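Local atomic coordinates of glycoprotein (Chandipura virus, PDB entry 5MDM), a protein that probably attaches the virus to host receptors and, as a class III fusion glycoprotein, drives low-pH-triggered merger of the viral and endosomal membranes. Residues L36-G48 with W235-L249. Sequence-based numbering, arbitrary orientation.
Sequences LQEESFLSSTPIG and WVSLDVKTRIQEKHL
Phe41 drops its ring between Leu238, Thr242 and Leu249, and this is the apolar middle of the contact. Leu238 CD1 lies over one ring face in a CH-pi contact, 4.0 Å from the centroid. Leu249 CD2 meets ring atom CE2 of Phe41 obliquely, while the Thr242 methyl rests on the Phe41 CB. A broad flat side chain suits this place because, with CG between the backbone N and the carbonyl carbon (chi1 61°), it touches all three at once.

Toward Thr45 small hydroxyl residues take over: short side chains let the backbones close in, to 4.7 Å between Thr45 CA and Val236 CA, while their hydroxyls reach facing carbonyls. Ser43 OG donates to Ser237 O over 2.7 Å, in the carbonyl plane and on a lone pair, and Thr45 OG1 donates to Trp235 O over 2.6 Å. Between them, Ser237 N bonds to Ser44 O (2.8 Å). Segments 36-48 and 235-237 run roughly antiparallel (141°). Strands 36-49 and 235-237 are outermost in two separate antiparallel sheets, which thus meet edge to edge; the other edge of 36-49 is hydrogen-bonded to strand 180-192. Pro46, compact and apolar, abuts the Trp235 ring edge with CD; Trp235 NE1 bonds to Leu220 O.

The far end is looser. Partly exposed Glu39 extends past Ile244, its carboxylate suited to accept the N-H of Gln245, weakly through OE1 (Gln245 N to Glu39 OE1, 3.4 Å). Gln245 turns its own amide to Ile197.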
loop_
_atom_site.group_PDB
_atom_site.type_symbol
_atom_site.label_atom_id
_atom_site.label_comp_id
_atom_site.label_asym_id
_atom_site.label_seq_id
_atom_site.Cartn_x
_atom_site.Cartn_y
_atom_site.Cartn_z
ATOM N N LEU A 36 36.087 -17.741 5.839
ATOM C CA LEU A 36 34.997 -17.006 6.473
ATOM C C LEU A 36 34.625 -17.543 7.850
ATOM O O LEU A 36 34.469 -18.747 8.052
ATOM C CB LEU A 36 33.768 -16.924 5.560
ATOM C CG LEU A 36 33.633 -15.629 4.741
ATOM C CD1 LEU A 36 33.382 -14.437 5.648
ATOM C CD2 LEU A 36 34.861 -15.376 3.876
ATOM N N GLN A 37 34.499 -16.616 8.789
ATOM C CA GLN A 37 34.117 -16.907 10.158
ATOM C C GLN A 37 32.861 -16.106 10.464
ATOM O O GLN A 37 32.722 -14.971 10.011
ATOM C CB GLN A 37 35.240 -16.482 11.103
ATOM C CG GLN A 37 34.899 -16.586 12.575
ATOM C CD GLN A 37 34.802 -18.019 13.040
ATOM O OE1 GLN A 37 35.761 -18.787 12.924
ATOM N NE2 GLN A 37 33.640 -18.394 13.564
ATOM N N GLU A 38 31.940 -16.693 11.218
ATOM C CA GLU A 38 30.734 -15.978 11.610
ATOM C C GLU A 38 30.612 -15.834 13.123
ATOM O O GLU A 38 31.011 -16.715 13.879
ATOM C CB GLU A 38 29.491 -16.658 11.052
ATOM C CG GLU A 38 29.245 -16.394 9.585
ATOM C CD GLU A 38 27.946 -17.007 9.101
ATOM O OE1 GLU A 38 27.602 -16.816 7.917
ATOM O OE2 GLU A 38 27.266 -17.679 9.905
ATOM N N GLU A 39 30.069 -14.702 13.552
ATOM C CA GLU A 39 29.802 -14.443 14.957
ATOM C C GLU A 39 28.529 -13.621 15.058
ATOM O O GLU A 39 28.325 -12.679 14.288
ATOM C CB GLU A 39 30.951 -13.673 15.604
ATOM C CG GLU A 39 32.189 -14.493 15.900
ATOM C CD GLU A 39 33.290 -13.662 16.529
ATOM O OE1 GLU A 39 32.984 -12.850 17.426
ATOM O OE2 GLU A 39 34.458 -13.812 16.119
ATOM N N SER A 40 27.677 -13.976 16.013
ATOM C CA SER A 40 26.402 -13.298 16.171
ATOM C C SER A 40 26.321 -12.542 17.490
ATOM O O SER A 40 26.973 -12.903 18.471
ATOM C CB SER A 40 25.256 -14.302 16.084
ATOM O OG SER A 40 25.299 -15.023 14.867
ATOM N N PHE A 41 25.518 -11.486 17.502
ATOM C CA PHE A 41 25.254 -10.746 18.728
ATOM C C PHE A 41 23.773 -10.385 18.838
ATOM O O PHE A 41 23.104 -10.165 17.826
ATOM C CB PHE A 41 26.141 -9.499 18.819
ATOM C CG PHE A 41 25.933 -8.517 17.708
ATOM C CD1 PHE A 41 25.067 -7.442 17.868
ATOM C CD2 PHE A 41 26.612 -8.658 16.504
ATOM C CE1 PHE A 41 24.871 -6.524 16.838
ATOM C CE2 PHE A 41 26.419 -7.745 15.462
ATOM C CZ PHE A 41 25.549 -6.676 15.633
ATOM N N LEU A 42 23.260 -10.352 20.068
ATOM C CA LEU A 42 21.869 -9.978 20.292
ATOM C C LEU A 42 21.671 -8.516 19.949
ATOM O O LEU A 42 22.458 -7.662 20.353
ATOM C CB LEU A 42 21.465 -10.220 21.737
ATOM C CG LEU A 42 20.032 -9.865 22.115
ATOM C CD1 LEU A 42 19.036 -10.636 21.274
ATOM C CD2 LEU A 42 19.816 -10.171 23.569
ATOM N N SER A 43 20.623 -8.225 19.195
ATOM C CA SER A 43 20.401 -6.860 18.754
ATOM C C SER A 43 18.927 -6.473 18.793
ATOM O O SER A 43 18.071 -7.220 19.268
ATOM C CB SER A 43 20.983 -6.650 17.353
ATOM O OG SER A 43 20.750 -5.336 16.880
ATOM N N SER A 44 18.650 -5.285 18.286
ATOM C CA SER A 44 17.320 -4.726 18.328
ATOM C C SER A 44 17.164 -3.914 17.056
ATOM O O SER A 44 18.115 -3.277 16.607
ATOM C CB SER A 44 17.191 -3.840 19.566
ATOM O OG SER A 44 15.936 -3.194 19.619
ATOM N N THR A 45 15.981 -3.946 16.459
ATOM C CA THR A 45 15.755 -3.169 15.245
ATOM C C THR A 45 14.371 -2.532 15.244
ATOM O O THR A 45 13.395 -3.157 15.661
ATOM C CB THR A 45 16.001 -4.009 13.958
ATOM O OG1 THR A 45 16.321 -3.136 12.872
ATOM C CG2 THR A 45 14.794 -4.854 13.590
ATOM N N PRO A 46 14.288 -1.268 14.801
ATOM C CA PRO A 46 13.015 -0.541 14.770
ATOM C C PRO A 46 12.073 -1.102 13.707
ATOM O O PRO A 46 12.464 -1.261 12.555
ATOM C CB PRO A 46 13.440 0.882 14.422
ATOM C CG PRO A 46 14.718 0.718 13.700
ATOM C CD PRO A 46 15.406 -0.435 14.338
ATOM N N ILE A 47 10.842 -1.403 14.100
ATOM C CA ILE A 47 9.897 -2.058 13.208
ATOM C C ILE A 47 8.711 -1.180 12.850
ATOM O O ILE A 47 7.754 -1.647 12.232
ATOM C CB ILE A 47 9.343 -3.319 13.845
ATOM C CG1 ILE A 47 8.525 -2.954 15.085
ATOM C CG2 ILE A 47 10.472 -4.235 14.195
ATOM C CD1 ILE A 47 7.957 -4.143 15.799
ATOM N N GLY A 48 8.764 0.083 13.245
ATOM C CA GLY A 48 7.702 1.005 12.901
ATOM C C GLY A 48 7.464 2.083 13.932
ATOM O O GLY A 48 7.756 1.915 15.121
ATOM N N TRP A 235 18.618 0.172 10.607
ATOM C CA TRP A 235 19.455 0.326 11.792
ATOM C C TRP A 235 19.295 -0.850 12.754
ATOM O O TRP A 235 18.186 -1.311 13.020
ATOM C CB TRP A 235 19.089 1.643 12.486
ATOM C CG TRP A 235 19.863 1.990 13.712
ATOM C CD1 TRP A 235 20.944 2.822 13.792
ATOM C CD2 TRP A 235 19.594 1.557 15.050
ATOM N NE1 TRP A 235 21.378 2.916 15.091
ATOM C CE2 TRP A 235 20.564 2.150 15.883
ATOM C CE3 TRP A 235 18.634 0.720 15.622
ATOM C CZ2 TRP A 235 20.598 1.932 17.261
ATOM C CZ3 TRP A 235 18.674 0.502 16.991
ATOM C CH2 TRP A 235 19.648 1.108 17.793
ATOM N N VAL A 236 20.405 -1.352 13.268
ATOM C CA VAL A 236 20.316 -2.342 14.334
ATOM C C VAL A 236 21.140 -1.857 15.510
ATOM O O VAL A 236 22.082 -1.097 15.332
ATOM C CB VAL A 236 20.781 -3.753 13.894
ATOM C CG1 VAL A 236 19.943 -4.250 12.719
ATOM C CG2 VAL A 236 22.264 -3.756 13.556
ATOM N N SER A 237 20.775 -2.282 16.713
ATOM C CA SER A 237 21.459 -1.823 17.909
ATOM C C SER A 237 22.735 -2.620 18.141
ATOM O O SER A 237 22.786 -3.819 17.866
ATOM C CB SER A 237 20.535 -1.936 19.116
ATOM O OG SER A 237 20.160 -3.281 19.326
ATOM N N LEU A 238 23.764 -1.946 18.647
ATOM C CA LEU A 238 25.041 -2.584 18.944
ATOM C C LEU A 238 25.739 -1.834 20.063
ATOM O O LEU A 238 26.068 -0.656 19.902
ATOM C CB LEU A 238 25.920 -2.570 17.700
ATOM C CG LEU A 238 27.383 -2.976 17.853
ATOM C CD1 LEU A 238 27.486 -4.389 18.379
ATOM C CD2 LEU A 238 28.078 -2.854 16.512
ATOM N N ASP A 239 25.970 -2.498 21.194
ATOM C CA ASP A 239 26.620 -1.823 22.326
ATOM C C ASP A 239 28.141 -1.935 22.303
ATOM O O ASP A 239 28.708 -2.818 21.648
ATOM C CB ASP A 239 26.082 -2.315 23.670
ATOM C CG ASP A 239 26.370 -3.771 23.904
ATOM O OD1 ASP A 239 26.375 -4.536 22.914
ATOM O OD2 ASP A 239 26.594 -4.148 25.075
ATOM N N VAL A 240 28.791 -1.033 23.034
ATOM C CA VAL A 240 30.244 -0.954 23.039
ATOM C C VAL A 240 30.871 -2.231 23.578
ATOM O O VAL A 240 32.038 -2.519 23.319
ATOM C CB VAL A 240 30.725 0.221 23.882
ATOM C CG1 VAL A 240 32.123 0.640 23.454
ATOM C CG2 VAL A 240 29.757 1.378 23.745
ATOM N N LYS A 241 30.082 -2.999 24.319
ATOM C CA LYS A 241 30.582 -4.197 24.976
ATOM C C LYS A 241 30.762 -5.371 24.023
ATOM O O LYS A 241 31.620 -6.226 24.240
ATOM C CB LYS A 241 29.677 -4.589 26.148
ATOM C CG LYS A 241 29.875 -3.715 27.387
ATOM C CD LYS A 241 31.343 -3.712 27.814
ATOM C CE LYS A 241 31.589 -2.819 29.020
ATOM N NZ LYS A 241 33.036 -2.781 29.393
ATOM N N THR A 242 29.964 -5.407 22.963
ATOM C CA THR A 242 29.983 -6.549 22.050
ATOM C C THR A 242 31.300 -6.693 21.298
ATOM O O THR A 242 31.728 -5.783 20.582
ATOM C CB THR A 242 28.830 -6.495 21.042
ATOM O OG1 THR A 242 27.592 -6.690 21.731
ATOM C CG2 THR A 242 28.995 -7.581 19.996
ATOM N N ARG A 243 31.929 -7.852 21.468
ATOM C CA ARG A 243 33.209 -8.133 20.836
ATOM C C ARG A 243 33.083 -9.091 19.653
ATOM O O ARG A 243 32.306 -10.042 19.691
ATOM C CB ARG A 243 34.198 -8.699 21.856
ATOM C CG ARG A 243 34.539 -7.752 22.997
ATOM C CD ARG A 243 35.467 -8.421 24.004
ATOM N NE ARG A 243 35.932 -7.495 25.035
ATOM C CZ ARG A 243 36.867 -7.784 25.937
ATOM N NH1 ARG A 243 37.443 -8.981 25.941
ATOM N NH2 ARG A 243 37.229 -6.876 26.837
ATOM N N ILE A 244 33.852 -8.818 18.604
ATOM C CA ILE A 244 33.958 -9.694 17.447
ATOM C C ILE A 244 35.440 -9.883 17.189
ATOM O O ILE A 244 36.190 -8.906 17.155
ATOM C CB ILE A 244 33.303 -9.076 16.197
ATOM C CG1 ILE A 244 31.788 -8.958 16.384
ATOM C CG2 ILE A 244 33.628 -9.896 14.957
ATOM C CD1 ILE A 244 31.075 -10.281 16.581
ATOM N N GLN A 245 35.857 -11.134 17.006
ATOM C CA GLN A 245 37.276 -11.486 16.957
ATOM C C GLN A 245 37.980 -10.909 18.176
ATOM O O GLN A 245 39.050 -10.310 18.067
ATOM C CB GLN A 245 37.942 -10.998 15.667
ATOM C CG GLN A 245 39.238 -11.729 15.336
ATOM C CD GLN A 245 39.881 -11.237 14.056
ATOM O OE1 GLN A 245 40.201 -10.056 13.922
ATOM N NE2 GLN A 245 40.074 -12.146 13.104
ATOM N N GLU A 246 37.336 -11.078 19.330
ATOM C CA GLU A 246 37.853 -10.635 20.622
ATOM C C GLU A 246 38.222 -9.151 20.658
ATOM O O GLU A 246 39.128 -8.741 21.378
ATOM C CB GLU A 246 39.022 -11.518 21.068
ATOM C CG GLU A 246 38.615 -12.955 21.357
ATOM C CD GLU A 246 39.790 -13.840 21.728
ATOM O OE1 GLU A 246 39.607 -15.075 21.775
ATOM O OE2 GLU A 246 40.893 -13.307 21.974
ATOM N N LYS A 247 37.511 -8.350 19.878
ATOM C CA LYS A 247 37.721 -6.909 19.870
ATOM C C LYS A 247 36.370 -6.218 19.836
ATOM O O LYS A 247 35.431 -6.718 19.216
ATOM C CB LYS A 247 38.536 -6.483 18.644
ATOM C CG LYS A 247 39.935 -7.069 18.564
ATOM C CD LYS A 247 40.516 -6.862 17.179
ATOM C CE LYS A 247 40.312 -5.426 16.711
ATOM N NZ LYS A 247 40.714 -5.223 15.289
ATOM N N HIS A 248 36.281 -5.075 20.512
ATOM C CA HIS A 248 35.109 -4.206 20.444
ATOM C C HIS A 248 34.617 -3.986 18.999
ATOM O O HIS A 248 35.346 -3.461 18.155
ATOM C CB HIS A 248 35.461 -2.866 21.081
ATOM C CG HIS A 248 36.830 -2.374 20.719
ATOM N ND1 HIS A 248 37.967 -2.770 21.391
ATOM C CD2 HIS A 248 37.247 -1.530 19.744
ATOM C CE1 HIS A 248 39.023 -2.189 20.850
ATOM N NE2 HIS A 248 38.614 -1.428 19.851
ATOM N N LEU A 249 33.381 -4.388 18.718
ATOM C CA LEU A 249 32.851 -4.327 17.355
ATOM C C LEU A 249 32.415 -2.924 16.929
ATOM O O LEU A 249 32.702 -2.486 15.815
ATOM C CB LEU A 249 31.686 -5.311 17.180
ATOM C CG LEU A 249 30.934 -5.188 15.850
ATOM C CD1 LEU A 249 31.860 -5.496 14.683
ATOM C CD2 LEU A 249 29.694 -6.073 15.816
#